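Local coordinates for protein putative fimbrium tip subunit Fim1C (Bacteroides ovatus, PDB 4EPS) that probably forms part of the tip of fimbriae, the filamentous cell-surface appendages that mediate cell adhesion and biofilm formation, at residues A[307-312]-A[385-390]; A[411-416]-A[504-509]. All coordinates share one frame; numbering follows the deposited sequence. Where two conformers were deposited one is given.

Interaction 1 of 2, residues A[307-312]-A[385-390]. With SO4 (sulfate ion), chain H.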
ATOM      1  N   VAL A 307     -25.236  -3.974  -6.626  1.00 29.80           N
ATOM      2  CA  VAL A 307     -24.307  -3.943  -5.496  1.00 28.71           C
ATOM      3  C   VAL A 307     -24.578  -2.636  -4.712  1.00 32.68           C
ATOM      4  O   VAL A 307     -24.935  -2.678  -3.525  1.00 31.98           O
ATOM      5  CB  VAL A 307     -22.816  -4.104  -5.952  1.00 31.20           C
ATOM      6  CG1 VAL A 307     -21.850  -3.934  -4.776  1.00 30.55           C
ATOM      7  CG2 VAL A 307     -22.592  -5.466  -6.619  1.00 31.12           C
ATOM      8  N   LEU A 308     -24.469  -1.469  -5.393  1.00 27.81           N
ATOM      9  CA  LEU A 308     -24.729  -0.179  -4.741  1.00 27.66           C
ATOM     10  C   LEU A 308     -26.057  -0.100  -4.032  1.00 30.29           C
ATOM     11  O   LEU A 308     -26.141   0.474  -2.950  1.00 29.87           O
ATOM     12  CB  LEU A 308     -24.700   0.975  -5.782  1.00 27.59           C
ATOM     13  CG  LEU A 308     -23.344   1.452  -6.270  1.00 31.92           C
ATOM     14  CD1 LEU A 308     -23.526   2.410  -7.475  1.00 31.95           C
ATOM     15  CD2 LEU A 308     -22.583   2.169  -5.150  1.00 34.88           C
ATOM     16  N   TYR A 309     -27.115  -0.615  -4.665  1.00 27.17           N
ATOM     17  CA  TYR A 309     -28.471  -0.446  -4.160  1.00 27.69           C
ATOM     18  C   TYR A 309     -29.108  -1.735  -3.646  1.00 34.21           C
ATOM     19  O   TYR A 309     -30.344  -1.826  -3.574  1.00 34.39           O
ATOM     20  CB  TYR A 309     -29.338   0.200  -5.265  1.00 27.37           C
ATOM     21  CG  TYR A 309     -28.645   1.416  -5.847  1.00 25.24           C
ATOM     22  CD1 TYR A 309     -28.281   2.491  -5.037  1.00 25.07           C
ATOM     23  CD2 TYR A 309     -28.293   1.464  -7.197  1.00 25.24           C
ATOM     24  CE1 TYR A 309     -27.567   3.572  -5.549  1.00 23.68           C
ATOM     25  CE2 TYR A 309     -27.585   2.547  -7.724  1.00 24.65           C
ATOM     26  CZ  TYR A 309     -27.219   3.591  -6.896  1.00 27.08           C
ATOM     27  OH  TYR A 309     -26.541   4.653  -7.433  1.00 26.76           O
ATOM     28  N   LYS A 310     -28.273  -2.689  -3.205  1.00 32.78           N
ATOM     29  CA  LYS A 310     -28.746  -3.985  -2.677  1.00 33.69           C
ATOM     30  C   LYS A 310     -29.701  -3.831  -1.465  1.00 40.78           C
ATOM     31  O   LYS A 310     -30.594  -4.658  -1.312  1.00 41.64           O
ATOM     32  CB  LYS A 310     -27.559  -4.901  -2.309  1.00 35.51           C
ATOM     33  CG  LYS A 310     -26.681  -4.413  -1.157  1.00 44.91           C
ATOM     34  CD  LYS A 310     -25.509  -5.371  -0.913  1.00 59.11           C
ATOM     35  CE  LYS A 310     -24.907  -5.232   0.471  1.00 71.20           C
ATOM     36  NZ  LYS A 310     -24.104  -3.988   0.621  1.00 80.32           N
ATOM     37  N   ASP A 311     -29.527  -2.783  -0.637  1.00 38.93           N
ATOM     38  CA  ASP A 311     -30.343  -2.568   0.567  1.00 41.25           C
ATOM     39  C   ASP A 311     -31.514  -1.579   0.346  1.00 47.23           C
ATOM     40  O   ASP A 311     -32.220  -1.259   1.307  1.00 48.25           O
ATOM     41  CB  ASP A 311     -29.449  -2.094   1.730  1.00 43.63           C
ATOM     42  CG  ASP A 311     -28.382  -3.109   2.149  1.00 55.70           C
ATOM     43  OD1 ASP A 311     -28.655  -4.333   2.077  1.00 54.82           O
ATOM     44  OD2 ASP A 311     -27.285  -2.678   2.569  1.00 64.95           O
ATOM     45  N   VAL A 312     -31.760  -1.133  -0.910  1.00 42.40           N
ATOM     46  CA  VAL A 312     -32.892  -0.234  -1.195  1.00 40.92           C
ATOM     47  C   VAL A 312     -34.209  -1.038  -1.060  1.00 45.58           C
ATOM     48  O   VAL A 312     -34.285  -2.167  -1.552  1.00 43.49           O
ATOM     49  CB  VAL A 312     -32.740   0.452  -2.575  1.00 41.98           C
ATOM     50  CG1 VAL A 312     -34.014   1.190  -2.977  1.00 41.73           C
ATOM     51  CG2 VAL A 312     -31.544   1.409  -2.568  1.00 40.06           C
ATOM     52  N   LEU A 385     -31.117   9.833  -9.118  1.00 25.11           N
ATOM     53  CA  LEU A 385     -29.875   9.841  -8.324  1.00 25.27           C
ATOM     54  C   LEU A 385     -29.077   8.526  -8.430  1.00 25.50           C
ATOM     55  O   LEU A 385     -27.948   8.460  -7.949  1.00 24.20           O
ATOM     56  CB  LEU A 385     -30.188  10.151  -6.851  1.00 27.17           C
ATOM     57  CG  LEU A 385     -30.766  11.579  -6.564  1.00 32.93           C
ATOM     58  CD1 LEU A 385     -31.018  11.783  -5.068  1.00 33.61           C
ATOM     59  CD2 LEU A 385     -29.850  12.678  -7.088  1.00 34.44           C
ATOM     60  N   ARG A 386     -29.622   7.509  -9.105  1.00 23.21           N
ATOM     61  CA  ARG A 386     -28.939   6.207  -9.237  1.00 22.63           C
ATOM     62  C   ARG A 386     -27.893   6.178 -10.349  1.00 25.95           C
ATOM     63  O   ARG A 386     -28.087   6.795 -11.400  1.00 24.76           O
ATOM     64  CB  ARG A 386     -29.959   5.075  -9.513  1.00 22.78           C
ATOM     65  CG  ARG A 386     -31.174   5.029  -8.566  1.00 25.91           C
ATOM     66  CD  ARG A 386     -30.746   4.878  -7.113  1.00 26.27           C
ATOM     67  NE  ARG A 386     -31.895   4.670  -6.232  1.00 27.64           N
ATOM     68  CZ  ARG A 386     -31.851   4.792  -4.915  1.00 39.44           C
ATOM     69  NH1 ARG A 386     -30.735   5.190  -4.316  1.00 31.39           N
ATOM     70  NH2 ARG A 386     -32.936   4.563  -4.187  1.00 31.02           N
ATOM     71  N   PHE A 387     -26.815   5.403 -10.139  1.00 22.82           N
ATOM     72  CA  PHE A 387     -25.753   5.218 -11.148  1.00 22.47           C
ATOM     73  C   PHE A 387     -26.222   4.193 -12.150  1.00 26.10           C
ATOM     74  O   PHE A 387     -26.200   2.999 -11.837  1.00 26.03           O
ATOM     75  CB  PHE A 387     -24.468   4.711 -10.480  1.00 23.78           C
ATOM     76  CG  PHE A 387     -23.621   5.692  -9.717  1.00 23.87           C
ATOM     77  CD1 PHE A 387     -24.134   6.923  -9.323  1.00 25.77           C
ATOM     78  CD2 PHE A 387     -22.299   5.392  -9.409  1.00 25.67           C
ATOM     79  CE1 PHE A 387     -23.344   7.837  -8.629  1.00 27.26           C
ATOM     80  CE2 PHE A 387     -21.509   6.305  -8.705  1.00 27.34           C
ATOM     81  CZ  PHE A 387     -22.032   7.523  -8.333  1.00 25.48           C
ATOM     82  N   LEU A 388     -26.673   4.633 -13.335  1.00 22.23           N
ATOM     83  CA  LEU A 388     -27.254   3.716 -14.338  1.00 21.17           C
ATOM     84  C   LEU A 388     -26.842   4.021 -15.761  1.00 24.34           C
ATOM     85  O   LEU A 388     -27.482   3.528 -16.688  1.00 23.62           O
ATOM     86  CB  LEU A 388     -28.811   3.787 -14.242  1.00 21.33           C
ATOM     87  CG  LEU A 388     -29.412   3.148 -12.970  1.00 24.81           C
ATOM     88  CD1 LEU A 388     -30.853   3.572 -12.780  1.00 24.71           C
ATOM     89  CD2 LEU A 388     -29.284   1.614 -13.014  1.00 25.96           C
ATOM     90  N   GLY A 389     -25.793   4.827 -15.950  1.00 21.64           N
ATOM     91  CA  GLY A 389     -25.359   5.207 -17.292  1.00 21.02           C
ATOM     92  C   GLY A 389     -25.024   4.027 -18.191  1.00 24.35           C
ATOM     93  O   GLY A 389     -25.402   4.025 -19.364  1.00 24.56           O
ATOM     94  N   TYR A 390     -24.338   3.007 -17.655  1.00 22.35           N
ATOM     95  CA  TYR A 390     -23.992   1.855 -18.503  1.00 22.37           C
ATOM     96  C   TYR A 390     -25.287   1.159 -18.977  1.00 26.07           C
ATOM     97  O   TYR A 390     -25.469   0.930 -20.189  1.00 25.63           O
ATOM     98  CB  TYR A 390     -23.033   0.864 -17.821  1.00 23.44           C
ATOM     99  CG  TYR A 390     -22.704  -0.234 -18.811  1.00 25.32           C
ATOM    100  CD1 TYR A 390     -21.818  -0.005 -19.861  1.00 26.81           C
ATOM    101  CD2 TYR A 390     -23.422  -1.431 -18.814  1.00 26.63           C
ATOM    102  CE1 TYR A 390     -21.579  -0.979 -20.836  1.00 27.32           C
ATOM    103  CE2 TYR A 390     -23.204  -2.404 -19.793  1.00 27.95           C
ATOM    104  CZ  TYR A 390     -22.290  -2.170 -20.806  1.00 30.85           C
ATOM    105  OH  TYR A 390     -22.096  -3.107 -21.790  1.00 32.32           O
TER
HETATM  106  S   SO4 H 607     -32.159   5.079  -0.685  0.50 54.59           S
HETATM  107  O1  SO4 H 607     -32.470   6.425  -0.192  0.50 56.81           O
HETATM  108  O2  SO4 H 607     -31.889   4.162   0.439  0.50 52.52           O
HETATM  109  O3  SO4 H 607     -33.304   4.587  -1.457  0.50 50.83           O
HETATM  110  O4  SO4 H 607     -30.959   5.157  -1.529  0.50 55.53           O
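Tyr309 OH accepts the backbone N-H of Phe387 at 2.8 Å from that N atom, in a nearly straight bond that enters at the edge of the ring, near its plane. The same hydroxyl is hydrogen-bonded to a glycerol, probably from the crystallisation liquor. The phenol is sandwiched. Leu308 CB sits over the centre of one face, and on the opposite face Arg386 CD makes a CH-pi contact, 3.8 Å from the ring centroid and 12° off the normal. Arg386 reaches this place because its chain bends at chi2 (-58°), which brings CD back over the phenol. Its guanidinium is not stacked on the ring: the planes are 46° apart, and Arg386 NH1 comes within 3.7 Å of Tyr309 CD1. Beyond the ring the guanidinium holds in its plane a sulfate, probably also from the liquor, through two bonds, Arg386 NH1 to sulfate O4 and Arg386 NH2 to sulfate O3, each 2.8 Å. Val312 meets Arg386 tip to tip, its CG2 over one guanidinium face and CG1 3.7 Å from NH2. Next to the phenol, Leu308 CD1 packs 3.8 Å from Phe387 CD2, and the Phe387 ring also meets Trp299 edge-to-face. The contact thus joins the end of helix 305-308, and the type I turn Tyr309 to Val312 that follows it, to the segment leading into helix 389-403, where Leu388 is the N-cap residue. The positive guanidinium has negative partners at NE (Glu378, a salt bridge) and at NH1 and NH2 (sulfate), which probably balance its charge and hold its orientation.

Interaction 2 of 2, residues A[411-416]-A[504-509]; sequences QYQDDC and YRFFLG
Tyr412 and Tyr504 lie in an offset pair, planes tilted by 24°, with little of one ring over the other; the centroids are 4.7 Å apart. The nearest atoms are Tyr412 CD2 and Tyr504 CE2, at 3.4 Å. What lies over the centre of the Tyr504 ring is Tyr412 CB, a CH-pi contact 4.1 Å from the centroid. Phe506 meets the helix backbone itself: its CZ comes 3.4 Å from Gln413 N, and its CE2 lies 3.7 Å from Gln413 CB. One helical turn on from Tyr412, Cys416 has SG anti to the backbone N (chi1 -179°), and the sulfur lies obliquely to the Phe506 ring, 4.7 Å from its centroid, a Cys sulfur-aromatic contact. Farther out, hydrogen bonds hold the ends of two side chains: Tyr504 OH to Lys345 O and, in the conformer given, Gln413 NE2 to Trp429 O. Apolar and aromatic groups thus seat one side of helix 408-419 on strand 502-509. That strand runs between 334-338 and 342-344 in a six-stranded antiparallel sheet, and Tyr340, from the loop joining those two neighbours, touches Tyr412 and Cys416.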
ATOM      1  N   GLN A 411     -22.798  10.055 -32.205  1.00 31.75           N
ATOM      2  CA  GLN A 411     -21.687  10.643 -32.963  0.50 31.82           C
ATOM      3  C   GLN A 411     -20.639  11.196 -32.011  1.00 33.45           C
ATOM      4  O   GLN A 411     -19.446  11.008 -32.253  1.00 31.23           O
ATOM      5  CB  GLN A 411     -22.156  11.738 -33.947  0.50 33.96           C
ATOM      6  CG  GLN A 411     -21.048  12.281 -34.877  0.50 47.39           C
ATOM      7  CD  GLN A 411     -20.248  11.199 -35.588  0.50 60.32           C
ATOM      8  OE1 GLN A 411     -20.734  10.535 -36.513  0.50 57.72           O
ATOM      9  NE2 GLN A 411     -19.005  10.989 -35.158  0.50 37.26           N
ATOM     10  N   TYR A 412     -21.076  11.845 -30.908  1.00 28.41           N
ATOM     11  CA  TYR A 412     -20.153  12.374 -29.903  1.00 26.34           C
ATOM     12  C   TYR A 412     -19.455  11.218 -29.196  1.00 27.97           C
ATOM     13  O   TYR A 412     -18.251  11.338 -28.920  1.00 26.15           O
ATOM     14  CB  TYR A 412     -20.853  13.340 -28.908  1.00 27.16           C
ATOM     15  CG  TYR A 412     -21.286  14.615 -29.597  1.00 29.01           C
ATOM     16  CD1 TYR A 412     -20.355  15.584 -29.961  1.00 30.65           C
ATOM     17  CD2 TYR A 412     -22.602  14.790 -30.017  1.00 29.41           C
ATOM     18  CE1 TYR A 412     -20.736  16.726 -30.669  1.00 30.73           C
ATOM     19  CE2 TYR A 412     -22.988  15.918 -30.739  1.00 30.22           C
ATOM     20  CZ  TYR A 412     -22.052  16.881 -31.067  1.00 37.54           C
ATOM     21  OH  TYR A 412     -22.427  17.991 -31.787  1.00 36.51           O
ATOM     22  N   GLN A 413     -20.188  10.100 -28.928  1.00 24.99           N
ATOM     23  CA  GLN A 413     -19.619   8.906 -28.293  0.50 24.65           C
ATOM     24  C   GLN A 413     -18.513   8.338 -29.201  1.00 29.56           C
ATOM     25  O   GLN A 413     -17.419   7.996 -28.726  1.00 28.31           O
ATOM     26  CB  GLN A 413     -20.739   7.874 -28.046  0.50 26.21           C
ATOM     27  CG  GLN A 413     -20.325   6.631 -27.262  0.50 28.43           C
ATOM     28  CD  GLN A 413     -21.434   5.601 -27.155  0.50 45.05           C
ATOM     29  OE1 GLN A 413     -22.170   5.326 -28.119  0.50 37.78           O
ATOM     30  NE2 GLN A 413     -21.602   5.016 -25.970  0.50 32.96           N
ATOM     31  N   ASP A 414     -18.804   8.239 -30.510  1.00 27.44           N
ATOM     32  CA  ASP A 414     -17.842   7.722 -31.511  1.00 27.90           C
ATOM     33  C   ASP A 414     -16.591   8.593 -31.537  1.00 29.36           C
ATOM     34  O   ASP A 414     -15.480   8.059 -31.586  1.00 29.24           O
ATOM     35  CB  ASP A 414     -18.494   7.684 -32.916  1.00 31.14           C
ATOM     36  CG  ASP A 414     -19.501   6.571 -33.125  1.00 51.81           C
ATOM     37  OD1 ASP A 414     -19.501   5.605 -32.320  1.00 55.19           O
ATOM     38  OD2 ASP A 414     -20.297   6.662 -34.098  1.00 58.58           O
ATOM     39  N   ASP A 415     -16.777   9.929 -31.518  1.00 26.15           N
ATOM     40  CA  ASP A 415     -15.691  10.911 -31.531  1.00 26.57           C
ATOM     41  C   ASP A 415     -14.827  10.798 -30.290  1.00 30.84           C
ATOM     42  O   ASP A 415     -13.607  10.914 -30.397  1.00 29.44           O
ATOM     43  CB  ASP A 415     -16.243  12.333 -31.625  1.00 28.21           C
ATOM     44  CG  ASP A 415     -16.787  12.731 -32.983  1.00 43.27           C
ATOM     45  OD1 ASP A 415     -16.660  11.924 -33.940  1.00 42.52           O
ATOM     46  OD2 ASP A 415     -17.372  13.841 -33.085  1.00 52.40           O
ATOM     47  N   CYS A 416     -15.457  10.574 -29.104  1.00 26.34           N
ATOM     48  CA  CYS A 416     -14.714  10.404 -27.841  1.00 24.87           C
ATOM     49  C   CYS A 416     -13.863   9.135 -27.937  1.00 27.83           C
ATOM     50  O   CYS A 416     -12.670   9.164 -27.643  1.00 27.91           O
ATOM     51  CB  CYS A 416     -15.689  10.346 -26.662  1.00 25.01           C
ATOM     52  SG  CYS A 416     -14.900  10.156 -25.039  1.00 27.21           S
ATOM     53  N   TYR A 504     -21.260  17.677 -23.232  1.00 22.51           N
ATOM     54  CA  TYR A 504     -20.971  16.264 -23.040  1.00 21.75           C
ATOM     55  C   TYR A 504     -19.698  16.025 -22.241  1.00 24.33           C
ATOM     56  O   TYR A 504     -18.658  16.619 -22.526  1.00 22.88           O
ATOM     57  CB  TYR A 504     -20.753  15.585 -24.404  1.00 22.68           C
ATOM     58  CG  TYR A 504     -22.021  15.285 -25.162  1.00 24.76           C
ATOM     59  CD1 TYR A 504     -22.735  14.116 -24.924  1.00 27.08           C
ATOM     60  CD2 TYR A 504     -22.466  16.131 -26.179  1.00 25.52           C
ATOM     61  CE1 TYR A 504     -23.882  13.809 -25.649  1.00 28.04           C
ATOM     62  CE2 TYR A 504     -23.620  15.840 -26.904  1.00 27.03           C
ATOM     63  CZ  TYR A 504     -24.313  14.669 -26.647  1.00 28.84           C
ATOM     64  OH  TYR A 504     -25.439  14.359 -27.351  1.00 28.75           O
ATOM     65  N   ARG A 505     -19.771  15.083 -21.317  1.00 20.27           N
ATOM     66  CA  ARG A 505     -18.639  14.412 -20.660  1.00 20.87           C
ATOM     67  C   ARG A 505     -18.992  12.926 -20.700  1.00 25.44           C
ATOM     68  O   ARG A 505     -20.150  12.587 -20.464  1.00 27.41           O
ATOM     69  CB  ARG A 505     -18.414  14.892 -19.215  1.00 21.04           C
ATOM     70  CG  ARG A 505     -17.720  16.245 -19.101  1.00 23.65           C
ATOM     71  CD  ARG A 505     -16.207  16.113 -19.289  1.00 23.83           C
ATOM     72  NE  ARG A 505     -15.588  17.439 -19.284  1.00 25.04           N
ATOM     73  CZ  ARG A 505     -14.282  17.661 -19.294  1.00 29.19           C
ATOM     74  NH1 ARG A 505     -13.425  16.641 -19.316  1.00 21.68           N
ATOM     75  NH2 ARG A 505     -13.818  18.900 -19.331  1.00 23.87           N
ATOM     76  N   PHE A 506     -18.067  12.070 -21.094  1.00 22.23           N
ATOM     77  CA  PHE A 506     -18.341  10.637 -21.122  1.00 20.66           C
ATOM     78  C   PHE A 506     -17.708   9.983 -19.921  1.00 22.07           C
ATOM     79  O   PHE A 506     -16.724  10.481 -19.368  1.00 20.95           O
ATOM     80  CB  PHE A 506     -17.822  10.000 -22.431  1.00 21.01           C
ATOM     81  CG  PHE A 506     -18.718  10.378 -23.588  1.00 22.11           C
ATOM     82  CD1 PHE A 506     -18.513  11.566 -24.293  1.00 25.05           C
ATOM     83  CD2 PHE A 506     -19.784   9.562 -23.957  1.00 23.44           C
ATOM     84  CE1 PHE A 506     -19.380  11.943 -25.336  1.00 26.55           C
ATOM     85  CE2 PHE A 506     -20.642   9.935 -25.006  1.00 26.20           C
ATOM     86  CZ  PHE A 506     -20.456  11.139 -25.661  1.00 24.77           C
ATOM     87  N   PHE A 507     -18.288   8.868 -19.520  1.00 19.63           N
ATOM     88  CA  PHE A 507     -17.799   8.029 -18.443  1.00 18.29           C
ATOM     89  C   PHE A 507     -17.481   6.620 -18.948  1.00 20.48           C
ATOM     90  O   PHE A 507     -18.077   6.174 -19.923  1.00 19.91           O
ATOM     91  CB  PHE A 507     -18.889   7.869 -17.378  1.00 19.69           C
ATOM     92  CG  PHE A 507     -18.962   8.910 -16.282  1.00 20.56           C
ATOM     93  CD1 PHE A 507     -18.824  10.266 -16.578  1.00 22.43           C
ATOM     94  CD2 PHE A 507     -19.318   8.544 -14.987  1.00 22.26           C
ATOM     95  CE1 PHE A 507     -18.986  11.242 -15.580  1.00 23.61           C
ATOM     96  CE2 PHE A 507     -19.473   9.512 -13.981  1.00 25.48           C
ATOM     97  CZ  PHE A 507     -19.328  10.854 -14.291  1.00 23.85           C
ATOM     98  N   LEU A 508     -16.644   5.897 -18.208  1.00 18.92           N
ATOM     99  CA  LEU A 508     -16.433   4.463 -18.430  1.00 18.18           C
ATOM    100  C   LEU A 508     -16.298   3.820 -17.064  1.00 20.64           C
ATOM    101  O   LEU A 508     -15.948   4.508 -16.104  1.00 19.29           O
ATOM    102  CB  LEU A 508     -15.246   4.153 -19.376  1.00 17.91           C
ATOM    103  CG  LEU A 508     -13.797   4.510 -18.983  1.00 20.56           C
ATOM    104  CD1 LEU A 508     -13.264   3.618 -17.827  1.00 20.55           C
ATOM    105  CD2 LEU A 508     -12.886   4.320 -20.205  1.00 22.36           C
ATOM    106  N   GLY A 509     -16.611   2.540 -16.972  1.00 18.59           N
ATOM    107  CA  GLY A 509     -16.420   1.768 -15.748  1.00 19.44           C
ATOM    108  C   GLY A 509     -15.196   0.884 -15.940  1.00 22.44           C
ATOM    109  O   GLY A 509     -14.954   0.404 -17.050  1.00 20.22           O
TER

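How the interactions relate
Along the chain the two interactions come in series: 307-312 with 385-390 is complete before 411-416 with 504-509 begins. Their centres lie 21 Å apart and their nearest atoms about 6 Å, without touching. Consecutive helices relate them, since interaction 1 runs into the start of helix 389-403 and interaction 2 uses helix 408-419. The antiparallel sheet containing strands 293-300, 334-338 and 502-509 is the other common element: Trp299, which meets interaction 1, belongs to its strand 293-300, while 502-509 supplies half of interaction 2. Interaction 1, at the surface, fixes the lead-in to helix 389-403 against an earlier part of the chain, and interaction 2, buried, packs helix 408-419 on the last strand.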